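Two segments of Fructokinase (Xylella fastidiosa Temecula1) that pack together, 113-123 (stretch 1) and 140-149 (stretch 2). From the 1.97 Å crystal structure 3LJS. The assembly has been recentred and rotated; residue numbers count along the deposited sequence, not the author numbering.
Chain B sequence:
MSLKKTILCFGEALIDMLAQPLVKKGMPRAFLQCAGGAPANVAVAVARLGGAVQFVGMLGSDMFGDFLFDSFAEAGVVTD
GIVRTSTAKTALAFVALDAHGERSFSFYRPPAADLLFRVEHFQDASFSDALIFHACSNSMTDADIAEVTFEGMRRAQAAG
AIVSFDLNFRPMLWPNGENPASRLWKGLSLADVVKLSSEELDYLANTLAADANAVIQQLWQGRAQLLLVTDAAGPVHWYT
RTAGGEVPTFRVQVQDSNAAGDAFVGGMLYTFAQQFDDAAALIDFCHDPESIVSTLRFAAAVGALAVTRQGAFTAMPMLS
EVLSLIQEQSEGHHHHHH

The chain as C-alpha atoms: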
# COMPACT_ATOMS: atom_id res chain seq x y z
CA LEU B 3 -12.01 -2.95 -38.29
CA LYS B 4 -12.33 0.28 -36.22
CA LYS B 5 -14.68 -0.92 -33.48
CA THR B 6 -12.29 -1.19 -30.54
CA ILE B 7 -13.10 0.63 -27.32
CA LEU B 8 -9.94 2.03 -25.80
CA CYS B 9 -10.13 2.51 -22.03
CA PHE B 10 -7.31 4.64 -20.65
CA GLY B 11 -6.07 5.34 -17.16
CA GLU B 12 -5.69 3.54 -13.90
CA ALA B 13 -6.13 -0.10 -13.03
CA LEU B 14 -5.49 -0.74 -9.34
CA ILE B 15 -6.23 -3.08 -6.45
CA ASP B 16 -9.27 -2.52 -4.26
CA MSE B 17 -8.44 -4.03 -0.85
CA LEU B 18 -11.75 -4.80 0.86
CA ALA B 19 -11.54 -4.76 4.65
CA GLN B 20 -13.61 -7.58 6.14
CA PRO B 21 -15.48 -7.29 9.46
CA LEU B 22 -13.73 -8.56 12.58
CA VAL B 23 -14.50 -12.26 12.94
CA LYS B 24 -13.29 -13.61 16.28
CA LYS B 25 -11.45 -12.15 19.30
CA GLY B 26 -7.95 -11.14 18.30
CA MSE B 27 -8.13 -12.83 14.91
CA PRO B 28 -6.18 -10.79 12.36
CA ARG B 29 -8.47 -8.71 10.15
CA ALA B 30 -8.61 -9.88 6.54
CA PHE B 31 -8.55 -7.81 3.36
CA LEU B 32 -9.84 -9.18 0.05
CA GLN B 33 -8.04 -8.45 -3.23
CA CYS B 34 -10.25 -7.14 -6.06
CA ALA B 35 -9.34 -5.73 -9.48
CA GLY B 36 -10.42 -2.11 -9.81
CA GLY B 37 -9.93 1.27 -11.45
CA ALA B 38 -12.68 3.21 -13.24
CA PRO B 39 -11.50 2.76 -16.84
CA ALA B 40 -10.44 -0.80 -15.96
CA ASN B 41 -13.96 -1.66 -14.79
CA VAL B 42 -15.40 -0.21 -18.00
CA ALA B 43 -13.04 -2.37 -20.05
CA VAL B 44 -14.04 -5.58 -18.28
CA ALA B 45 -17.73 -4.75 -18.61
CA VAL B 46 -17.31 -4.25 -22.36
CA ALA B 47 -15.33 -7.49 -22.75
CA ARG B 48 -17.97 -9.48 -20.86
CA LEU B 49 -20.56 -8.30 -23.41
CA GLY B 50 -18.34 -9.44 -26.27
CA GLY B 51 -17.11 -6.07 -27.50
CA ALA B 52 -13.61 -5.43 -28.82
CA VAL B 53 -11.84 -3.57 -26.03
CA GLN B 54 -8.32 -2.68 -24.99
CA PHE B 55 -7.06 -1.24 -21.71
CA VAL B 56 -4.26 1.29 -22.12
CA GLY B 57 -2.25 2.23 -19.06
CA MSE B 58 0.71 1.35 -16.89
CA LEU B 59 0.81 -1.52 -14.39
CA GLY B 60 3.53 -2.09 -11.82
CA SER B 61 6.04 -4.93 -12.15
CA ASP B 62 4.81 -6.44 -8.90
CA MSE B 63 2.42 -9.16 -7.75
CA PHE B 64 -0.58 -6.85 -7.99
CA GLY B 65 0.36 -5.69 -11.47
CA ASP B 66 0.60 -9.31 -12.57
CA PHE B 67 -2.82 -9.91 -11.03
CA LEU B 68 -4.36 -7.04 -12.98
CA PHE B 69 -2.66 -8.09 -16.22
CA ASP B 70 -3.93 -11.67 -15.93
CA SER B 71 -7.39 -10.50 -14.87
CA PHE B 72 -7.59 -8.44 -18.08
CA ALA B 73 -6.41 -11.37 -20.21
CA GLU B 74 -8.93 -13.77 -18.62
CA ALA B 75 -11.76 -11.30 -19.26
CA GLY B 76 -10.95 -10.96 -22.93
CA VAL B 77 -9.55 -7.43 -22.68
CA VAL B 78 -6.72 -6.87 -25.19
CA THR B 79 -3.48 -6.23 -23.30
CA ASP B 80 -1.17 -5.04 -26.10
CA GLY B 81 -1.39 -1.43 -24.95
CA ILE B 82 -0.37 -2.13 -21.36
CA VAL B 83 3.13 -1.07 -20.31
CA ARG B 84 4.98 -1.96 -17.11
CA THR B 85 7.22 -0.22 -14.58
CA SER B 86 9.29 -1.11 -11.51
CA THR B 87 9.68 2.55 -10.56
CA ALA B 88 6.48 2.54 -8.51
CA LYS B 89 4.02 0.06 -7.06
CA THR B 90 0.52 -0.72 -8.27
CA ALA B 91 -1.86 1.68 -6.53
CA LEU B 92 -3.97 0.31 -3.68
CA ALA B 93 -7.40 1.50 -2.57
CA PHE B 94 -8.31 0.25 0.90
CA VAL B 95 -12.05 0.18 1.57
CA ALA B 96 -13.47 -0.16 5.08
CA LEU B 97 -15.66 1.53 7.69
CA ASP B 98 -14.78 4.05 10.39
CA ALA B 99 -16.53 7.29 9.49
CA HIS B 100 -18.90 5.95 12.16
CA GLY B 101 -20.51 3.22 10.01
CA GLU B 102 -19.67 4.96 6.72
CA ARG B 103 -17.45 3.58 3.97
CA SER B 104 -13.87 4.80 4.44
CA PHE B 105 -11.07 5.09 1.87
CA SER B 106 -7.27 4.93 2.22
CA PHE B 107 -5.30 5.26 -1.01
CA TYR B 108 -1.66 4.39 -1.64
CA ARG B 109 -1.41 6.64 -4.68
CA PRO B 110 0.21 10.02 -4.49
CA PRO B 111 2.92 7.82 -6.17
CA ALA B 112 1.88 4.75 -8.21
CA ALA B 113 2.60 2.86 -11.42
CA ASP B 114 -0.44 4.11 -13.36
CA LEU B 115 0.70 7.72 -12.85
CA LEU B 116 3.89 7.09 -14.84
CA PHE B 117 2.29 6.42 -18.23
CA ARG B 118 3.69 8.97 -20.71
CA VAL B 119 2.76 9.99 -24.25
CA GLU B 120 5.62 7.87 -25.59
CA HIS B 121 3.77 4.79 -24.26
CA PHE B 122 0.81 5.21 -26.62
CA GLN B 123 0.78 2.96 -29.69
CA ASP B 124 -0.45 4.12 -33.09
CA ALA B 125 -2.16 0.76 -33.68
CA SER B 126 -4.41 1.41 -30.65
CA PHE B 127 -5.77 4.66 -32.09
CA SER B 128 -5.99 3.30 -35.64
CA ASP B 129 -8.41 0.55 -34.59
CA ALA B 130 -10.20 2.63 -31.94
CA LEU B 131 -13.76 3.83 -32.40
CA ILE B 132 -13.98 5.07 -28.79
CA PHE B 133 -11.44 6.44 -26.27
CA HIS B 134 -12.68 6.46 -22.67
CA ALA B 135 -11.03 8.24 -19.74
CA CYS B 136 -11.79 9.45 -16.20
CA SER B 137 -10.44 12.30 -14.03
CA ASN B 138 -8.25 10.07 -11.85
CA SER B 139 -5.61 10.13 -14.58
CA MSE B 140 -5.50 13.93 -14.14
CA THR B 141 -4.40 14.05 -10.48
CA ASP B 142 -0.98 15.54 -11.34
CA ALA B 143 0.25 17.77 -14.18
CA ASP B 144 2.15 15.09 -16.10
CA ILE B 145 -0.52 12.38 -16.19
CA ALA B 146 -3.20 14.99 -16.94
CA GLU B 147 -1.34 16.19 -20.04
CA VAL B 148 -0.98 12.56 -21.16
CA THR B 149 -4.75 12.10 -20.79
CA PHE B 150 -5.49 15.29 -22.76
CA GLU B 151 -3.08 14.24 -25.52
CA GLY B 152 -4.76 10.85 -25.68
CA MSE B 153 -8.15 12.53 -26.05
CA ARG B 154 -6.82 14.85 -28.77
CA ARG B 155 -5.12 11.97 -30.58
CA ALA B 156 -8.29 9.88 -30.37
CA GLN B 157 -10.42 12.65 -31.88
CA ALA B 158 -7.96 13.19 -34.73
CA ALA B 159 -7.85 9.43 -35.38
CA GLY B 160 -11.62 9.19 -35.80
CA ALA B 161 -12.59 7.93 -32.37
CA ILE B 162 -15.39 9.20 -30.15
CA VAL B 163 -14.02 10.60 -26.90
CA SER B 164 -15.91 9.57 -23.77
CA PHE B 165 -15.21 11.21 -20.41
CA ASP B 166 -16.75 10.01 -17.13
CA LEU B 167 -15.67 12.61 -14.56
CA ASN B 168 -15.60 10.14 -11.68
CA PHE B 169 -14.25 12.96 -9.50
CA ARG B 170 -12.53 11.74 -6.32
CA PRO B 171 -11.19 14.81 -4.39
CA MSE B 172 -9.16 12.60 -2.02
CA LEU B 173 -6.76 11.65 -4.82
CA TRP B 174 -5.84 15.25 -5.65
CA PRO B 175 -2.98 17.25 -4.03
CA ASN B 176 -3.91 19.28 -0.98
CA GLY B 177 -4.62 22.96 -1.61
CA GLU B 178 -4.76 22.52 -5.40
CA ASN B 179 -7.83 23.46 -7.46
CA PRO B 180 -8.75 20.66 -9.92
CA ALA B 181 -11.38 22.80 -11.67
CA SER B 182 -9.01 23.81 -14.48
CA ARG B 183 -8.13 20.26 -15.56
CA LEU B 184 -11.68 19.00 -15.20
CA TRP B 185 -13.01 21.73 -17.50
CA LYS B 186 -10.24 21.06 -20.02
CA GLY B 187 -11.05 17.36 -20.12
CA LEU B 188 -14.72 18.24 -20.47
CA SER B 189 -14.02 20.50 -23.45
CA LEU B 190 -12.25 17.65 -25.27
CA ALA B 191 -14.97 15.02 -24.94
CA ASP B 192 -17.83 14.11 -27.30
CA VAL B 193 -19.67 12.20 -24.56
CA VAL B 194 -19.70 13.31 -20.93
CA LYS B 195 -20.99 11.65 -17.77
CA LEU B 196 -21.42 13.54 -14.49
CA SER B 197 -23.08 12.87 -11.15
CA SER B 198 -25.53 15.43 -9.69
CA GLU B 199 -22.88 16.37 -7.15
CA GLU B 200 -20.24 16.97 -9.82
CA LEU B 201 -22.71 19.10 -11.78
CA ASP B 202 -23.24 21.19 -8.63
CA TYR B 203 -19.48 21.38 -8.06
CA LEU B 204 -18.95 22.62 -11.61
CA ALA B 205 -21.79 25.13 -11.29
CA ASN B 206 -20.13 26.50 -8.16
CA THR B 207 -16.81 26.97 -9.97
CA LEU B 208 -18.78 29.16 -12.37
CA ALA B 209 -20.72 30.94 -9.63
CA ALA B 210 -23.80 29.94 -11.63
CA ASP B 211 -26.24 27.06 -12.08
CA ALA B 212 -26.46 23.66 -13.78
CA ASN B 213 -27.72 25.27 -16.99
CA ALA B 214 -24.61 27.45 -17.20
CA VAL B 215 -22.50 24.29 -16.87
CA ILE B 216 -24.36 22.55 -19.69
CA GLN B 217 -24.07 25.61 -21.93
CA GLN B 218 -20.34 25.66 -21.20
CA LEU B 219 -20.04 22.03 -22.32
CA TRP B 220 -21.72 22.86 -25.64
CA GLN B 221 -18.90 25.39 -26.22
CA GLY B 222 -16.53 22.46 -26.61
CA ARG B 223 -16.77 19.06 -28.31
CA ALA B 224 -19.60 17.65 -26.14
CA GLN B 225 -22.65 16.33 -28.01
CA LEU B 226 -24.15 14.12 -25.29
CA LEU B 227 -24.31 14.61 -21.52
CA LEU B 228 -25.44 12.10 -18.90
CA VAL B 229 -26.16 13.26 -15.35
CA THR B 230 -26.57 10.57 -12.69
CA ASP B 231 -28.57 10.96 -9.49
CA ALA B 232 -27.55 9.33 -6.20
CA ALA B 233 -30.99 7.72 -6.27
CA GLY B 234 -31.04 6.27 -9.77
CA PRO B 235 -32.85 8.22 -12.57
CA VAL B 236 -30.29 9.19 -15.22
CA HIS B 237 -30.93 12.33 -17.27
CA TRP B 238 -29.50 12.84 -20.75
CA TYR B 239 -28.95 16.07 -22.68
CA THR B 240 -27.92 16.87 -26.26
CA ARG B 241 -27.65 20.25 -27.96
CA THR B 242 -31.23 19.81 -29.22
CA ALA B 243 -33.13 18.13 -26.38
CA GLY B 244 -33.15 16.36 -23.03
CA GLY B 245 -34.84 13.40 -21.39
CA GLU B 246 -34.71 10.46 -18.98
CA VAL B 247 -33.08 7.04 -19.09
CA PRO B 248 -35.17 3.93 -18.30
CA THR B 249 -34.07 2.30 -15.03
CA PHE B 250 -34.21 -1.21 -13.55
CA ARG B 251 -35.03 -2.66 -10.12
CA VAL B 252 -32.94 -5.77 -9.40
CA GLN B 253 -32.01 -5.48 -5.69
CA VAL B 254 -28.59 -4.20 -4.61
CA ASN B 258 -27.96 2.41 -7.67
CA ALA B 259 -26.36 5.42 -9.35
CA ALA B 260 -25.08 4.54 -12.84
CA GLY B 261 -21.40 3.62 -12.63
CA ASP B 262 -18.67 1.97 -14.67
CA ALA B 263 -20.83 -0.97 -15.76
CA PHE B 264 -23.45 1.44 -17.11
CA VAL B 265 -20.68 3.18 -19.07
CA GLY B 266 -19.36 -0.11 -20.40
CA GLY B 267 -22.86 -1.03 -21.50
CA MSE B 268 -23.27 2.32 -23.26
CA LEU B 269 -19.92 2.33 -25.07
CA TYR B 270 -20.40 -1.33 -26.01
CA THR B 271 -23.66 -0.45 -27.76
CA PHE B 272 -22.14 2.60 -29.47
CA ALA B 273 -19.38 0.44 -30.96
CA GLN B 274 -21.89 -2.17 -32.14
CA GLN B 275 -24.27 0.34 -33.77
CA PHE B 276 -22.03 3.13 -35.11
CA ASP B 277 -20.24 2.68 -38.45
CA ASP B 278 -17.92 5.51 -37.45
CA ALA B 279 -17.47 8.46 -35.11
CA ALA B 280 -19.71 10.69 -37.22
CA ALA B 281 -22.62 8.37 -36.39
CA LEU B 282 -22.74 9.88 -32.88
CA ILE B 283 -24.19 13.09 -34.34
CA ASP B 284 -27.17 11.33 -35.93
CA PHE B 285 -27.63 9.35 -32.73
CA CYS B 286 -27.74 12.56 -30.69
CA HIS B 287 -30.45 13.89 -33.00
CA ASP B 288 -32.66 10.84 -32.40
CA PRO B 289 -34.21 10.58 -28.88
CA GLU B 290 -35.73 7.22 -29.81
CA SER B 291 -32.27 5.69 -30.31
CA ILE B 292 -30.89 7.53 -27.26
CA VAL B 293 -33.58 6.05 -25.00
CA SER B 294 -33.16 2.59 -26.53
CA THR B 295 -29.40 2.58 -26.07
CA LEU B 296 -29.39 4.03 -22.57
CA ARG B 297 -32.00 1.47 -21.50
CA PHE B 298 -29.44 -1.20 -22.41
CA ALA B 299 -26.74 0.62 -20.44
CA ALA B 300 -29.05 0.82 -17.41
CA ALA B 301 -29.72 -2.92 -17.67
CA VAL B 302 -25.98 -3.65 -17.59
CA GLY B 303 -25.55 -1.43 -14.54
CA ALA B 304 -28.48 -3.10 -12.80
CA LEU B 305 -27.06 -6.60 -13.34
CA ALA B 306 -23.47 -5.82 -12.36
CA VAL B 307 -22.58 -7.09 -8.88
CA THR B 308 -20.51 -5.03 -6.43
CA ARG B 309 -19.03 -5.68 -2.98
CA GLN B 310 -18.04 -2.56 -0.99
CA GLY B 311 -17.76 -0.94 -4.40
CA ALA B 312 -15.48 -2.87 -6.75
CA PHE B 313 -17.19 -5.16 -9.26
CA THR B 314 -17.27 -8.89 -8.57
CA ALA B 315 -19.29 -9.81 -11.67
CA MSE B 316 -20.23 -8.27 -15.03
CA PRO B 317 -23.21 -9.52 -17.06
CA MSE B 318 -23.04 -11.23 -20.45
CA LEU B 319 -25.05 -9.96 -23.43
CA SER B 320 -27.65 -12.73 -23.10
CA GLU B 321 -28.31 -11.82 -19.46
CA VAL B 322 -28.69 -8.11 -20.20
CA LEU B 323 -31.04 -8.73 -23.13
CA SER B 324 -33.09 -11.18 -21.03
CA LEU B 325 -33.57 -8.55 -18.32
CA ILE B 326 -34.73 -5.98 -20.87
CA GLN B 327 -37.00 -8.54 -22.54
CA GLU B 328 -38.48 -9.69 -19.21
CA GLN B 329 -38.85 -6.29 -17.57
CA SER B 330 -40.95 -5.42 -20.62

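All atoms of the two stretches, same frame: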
# COMPACT_ATOMS: atom_id res chain seq x y z
N ALA B 113 2.25 3.24 -10.06
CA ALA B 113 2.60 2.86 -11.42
C ALA B 113 1.76 3.52 -12.51
O ALA B 113 2.31 4.02 -13.50
CB ALA B 113 2.53 1.35 -11.57
N ASP B 114 0.44 3.54 -12.33
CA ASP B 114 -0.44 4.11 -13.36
C ASP B 114 -0.18 5.59 -13.66
O ASP B 114 -0.49 6.07 -14.75
CB ASP B 114 -1.92 3.90 -12.99
CG ASP B 114 -2.40 4.86 -11.92
OD1 ASP B 114 -2.24 4.56 -10.71
OD2 ASP B 114 -2.95 5.92 -12.29
N LEU B 115 0.39 6.30 -12.69
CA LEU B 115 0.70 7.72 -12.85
C LEU B 115 1.91 7.98 -13.74
O LEU B 115 2.15 9.12 -14.15
CB LEU B 115 0.97 8.36 -11.48
CG LEU B 115 -0.11 9.05 -10.65
CD1 LEU B 115 -1.42 9.12 -11.38
CD2 LEU B 115 -0.24 8.33 -9.33
N LEU B 116 2.67 6.94 -14.05
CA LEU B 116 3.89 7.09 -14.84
C LEU B 116 3.74 6.85 -16.34
O LEU B 116 4.74 6.87 -17.07
CB LEU B 116 4.98 6.19 -14.27
CG LEU B 116 5.93 6.75 -13.20
CD1 LEU B 116 5.32 7.93 -12.47
CD2 LEU B 116 6.28 5.64 -12.23
N PHE B 117 2.52 6.63 -16.81
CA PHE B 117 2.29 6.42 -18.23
C PHE B 117 2.60 7.76 -18.91
O PHE B 117 2.15 8.81 -18.45
CB PHE B 117 0.83 6.04 -18.49
CG PHE B 117 0.56 5.57 -19.90
CD1 PHE B 117 0.43 4.22 -20.18
CD2 PHE B 117 0.42 6.49 -20.94
CE1 PHE B 117 0.17 3.78 -21.49
CE2 PHE B 117 0.16 6.07 -22.24
CZ PHE B 117 0.03 4.71 -22.52
N ARG B 118 3.36 7.74 -20.00
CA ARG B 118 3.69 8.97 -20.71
C ARG B 118 3.27 8.85 -22.17
O ARG B 118 3.03 7.75 -22.66
CB ARG B 118 5.19 9.27 -20.59
CG ARG B 118 5.63 9.68 -19.17
CD ARG B 118 4.94 10.97 -18.72
NE ARG B 118 5.23 11.30 -17.32
CZ ARG B 118 4.44 11.01 -16.29
NH1 ARG B 118 3.28 10.37 -16.47
NH2 ARG B 118 4.82 11.33 -15.06
N VAL B 119 3.19 9.99 -22.86
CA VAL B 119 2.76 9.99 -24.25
C VAL B 119 3.51 9.00 -25.12
O VAL B 119 2.94 8.41 -26.04
CB VAL B 119 2.87 11.41 -24.86
CG1 VAL B 119 2.53 11.37 -26.34
CG2 VAL B 119 1.91 12.35 -24.13
N GLU B 120 4.79 8.80 -24.83
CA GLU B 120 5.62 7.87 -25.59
C GLU B 120 5.12 6.42 -25.47
O GLU B 120 5.47 5.57 -26.29
CB GLU B 120 7.07 7.93 -25.08
CG GLU B 120 7.22 7.37 -23.66
CD GLU B 120 8.50 7.82 -22.98
OE1 GLU B 120 8.67 9.04 -22.79
OE2 GLU B 120 9.32 6.95 -22.62
N HIS B 121 4.29 6.15 -24.47
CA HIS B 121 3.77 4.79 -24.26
C HIS B 121 2.56 4.45 -25.12
O HIS B 121 2.17 3.28 -25.20
CB HIS B 121 3.45 4.56 -22.78
CG HIS B 121 4.64 4.66 -21.88
ND1 HIS B 121 5.75 3.87 -22.02
CD2 HIS B 121 4.90 5.50 -20.85
CE1 HIS B 121 6.66 4.21 -21.12
NE2 HIS B 121 6.16 5.20 -20.39
N PHE B 122 1.96 5.46 -25.75
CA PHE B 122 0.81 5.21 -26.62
C PHE B 122 1.30 4.50 -27.88
O PHE B 122 2.44 4.69 -28.29
CB PHE B 122 0.15 6.53 -27.05
CG PHE B 122 -0.76 7.12 -26.01
CD1 PHE B 122 -1.78 6.37 -25.44
CD2 PHE B 122 -0.62 8.45 -25.64
CE1 PHE B 122 -2.65 6.93 -24.52
CE2 PHE B 122 -1.49 9.03 -24.72
CZ PHE B 122 -2.51 8.26 -24.16
N GLN B 123 0.43 3.69 -28.47
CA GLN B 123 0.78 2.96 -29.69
C GLN B 123 -0.18 3.36 -30.81
O GLN B 123 -1.40 3.35 -30.64
CB GLN B 123 0.68 1.46 -29.43
CG GLN B 123 1.72 0.95 -28.46
CD GLN B 123 1.38 -0.42 -27.94
OE1 GLN B 123 0.98 -1.30 -28.70
NE2 GLN B 123 1.55 -0.62 -26.63
N MSE B 140 -5.76 12.49 -14.01
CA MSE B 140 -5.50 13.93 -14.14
C MSE B 140 -5.07 14.50 -12.79
O MSE B 140 -5.01 15.72 -12.62
CB MSE B 140 -6.76 14.67 -14.60
CG MSE B 140 -7.25 14.29 -15.99
SE MSE B 140 -8.93 15.20 -16.43
CE MSE B 140 -9.23 14.33 -18.15
N THR B 141 -4.77 13.63 -11.83
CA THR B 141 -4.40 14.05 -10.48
C THR B 141 -3.08 14.81 -10.33
O THR B 141 -2.83 15.41 -9.29
CB THR B 141 -4.44 12.85 -9.51
OG1 THR B 141 -3.70 11.76 -10.06
CG2 THR B 141 -5.88 12.41 -9.30
N ASP B 142 -2.23 14.77 -11.35
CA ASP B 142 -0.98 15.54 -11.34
C ASP B 142 -0.79 16.07 -12.75
O ASP B 142 -1.38 15.55 -13.70
CB ASP B 142 0.21 14.68 -10.83
CG ASP B 142 0.85 13.83 -11.91
OD1 ASP B 142 1.44 12.79 -11.54
OD2 ASP B 142 0.81 14.19 -13.11
N ALA B 143 0.02 17.12 -12.89
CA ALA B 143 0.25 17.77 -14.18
C ALA B 143 0.69 16.86 -15.33
O ALA B 143 0.17 16.98 -16.44
CB ALA B 143 1.26 18.91 -14.02
N ASP B 144 1.64 15.98 -15.07
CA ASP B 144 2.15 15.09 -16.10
C ASP B 144 1.13 14.09 -16.64
O ASP B 144 0.94 13.98 -17.85
CB ASP B 144 3.38 14.32 -15.59
CG ASP B 144 4.59 15.21 -15.40
OD1 ASP B 144 5.63 14.70 -14.93
OD2 ASP B 144 4.52 16.42 -15.73
N ILE B 145 0.46 13.36 -15.75
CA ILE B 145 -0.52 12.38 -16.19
C ILE B 145 -1.72 13.07 -16.85
O ILE B 145 -2.30 12.55 -17.81
CB ILE B 145 -0.96 11.48 -15.01
CG1 ILE B 145 -1.71 10.25 -15.55
CG2 ILE B 145 -1.82 12.26 -14.03
CD1 ILE B 145 -0.84 9.35 -16.43
N ALA B 146 -2.08 14.25 -16.36
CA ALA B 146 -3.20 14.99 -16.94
C ALA B 146 -2.92 15.34 -18.40
O ALA B 146 -3.79 15.18 -19.26
CB ALA B 146 -3.45 16.27 -16.15
N GLU B 147 -1.71 15.83 -18.68
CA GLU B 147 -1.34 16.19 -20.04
C GLU B 147 -1.37 14.96 -20.94
O GLU B 147 -1.76 15.04 -22.11
CB GLU B 147 0.05 16.82 -20.08
CG GLU B 147 0.61 17.00 -21.49
CD GLU B 147 -0.24 17.92 -22.37
OE1 GLU B 147 -0.05 17.89 -23.61
OE2 GLU B 147 -1.09 18.67 -21.83
N VAL B 148 -0.97 13.81 -20.40
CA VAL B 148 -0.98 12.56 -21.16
C VAL B 148 -2.43 12.21 -21.51
O VAL B 148 -2.73 11.78 -22.63
CB VAL B 148 -0.35 11.41 -20.33
CG1 VAL B 148 -0.60 10.07 -21.01
CG2 VAL B 148 1.16 11.65 -20.18
N THR B 149 -3.34 12.40 -20.55
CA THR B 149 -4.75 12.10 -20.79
C THR B 149 -5.31 13.05 -21.86
O THR B 149 -6.01 12.61 -22.78
CB THR B 149 -5.59 12.23 -19.48
OG1 THR B 149 -5.02 11.40 -18.46
CG2 THR B 149 -7.04 11.78 -19.72
O HOH W 1 3.07 11.27 -12.70

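No direct hydrogen bond crosses between the two stretches; about 460 Å² of summed surface is buried by apolar packing, one salt bridge and one bridging water. Stretch 2 presents the first turns of a helix to the irregular chain of stretch 1, and the contact follows its residues in order.

Thr141 opens the contact with its CA-to-CB bond toward stretch 1. Its OG1 lies 3.7 Å from Leu115 CD1, a van der Waals distance, and the hydroxyl finds its hydrogen bond elsewhere in the structure.

Asp142 does two jobs with its carboxylate. As the N-cap it accepts a bond from the helix backbone, Ile145 N to Asp142 OD2 at 2.8 Å with an N-H...O angle of 164°, satisfying an amide that has no partner in the first turn. Its other oxygen, Asp142 OD1, receives a hydrogen bond from water 1 at 2.5 Å. The same water donates to Leu115 O at 2.8 Å and accepts from Arg118 NH2 at 2.9 Å, so it links the cap to stretch 1.

Asp144 meets the same arginine. The salt bridge is long, with Arg118 NH2 3.5 Å from Asp144 OD1, while Asp144 CB sits over one face of the guanidinium, 3.4 Å from Arg118 NH2. Although the CA-to-CB bond of Arg118 points away from stretch 2, its chain folds back through chi1 and chi2 both m. Two intrastretch bonds secure the group there: Arg118 NH1 donates to Leu115 O at 2.9 Å and to Phe117 O at 2.8 Å. A long side chain with several donors suits this place, since it joins backbone carbonyls, water and carboxylate.

Ile145 is buried, with chi1 t and chi2 p. Its CD1 reaches the backbone of stretch 1, 3.7 Å from Asp114 O, 3.8 Å from Leu115 O and 3.6 Å from Phe117 O, and lies 4.2 Å from Phe117 CB. The other branch, Ile145 CG2, is 4.1 Å from Leu115 CD1. Branching thus lets one residue fill two directions.

Val148, one turn later, has the largest covered area, 104 Å², and its CA-to-CB bond points toward stretch 1. Val148 CG1 lies at the edge of the Phe117 ring, 3.7 Å from Phe117 CD2, and 4.0 Å from Phe122 CE2. Val148 CG2 packs 3.5 Å from Phe117 O, 3.7 Å from Arg118 CA and 4.1 Å from Val119 CG2. Its compact, forked shape lets Val148 CG1 reach both rings while Val148 CG2 packs closer to the 117-119 chain.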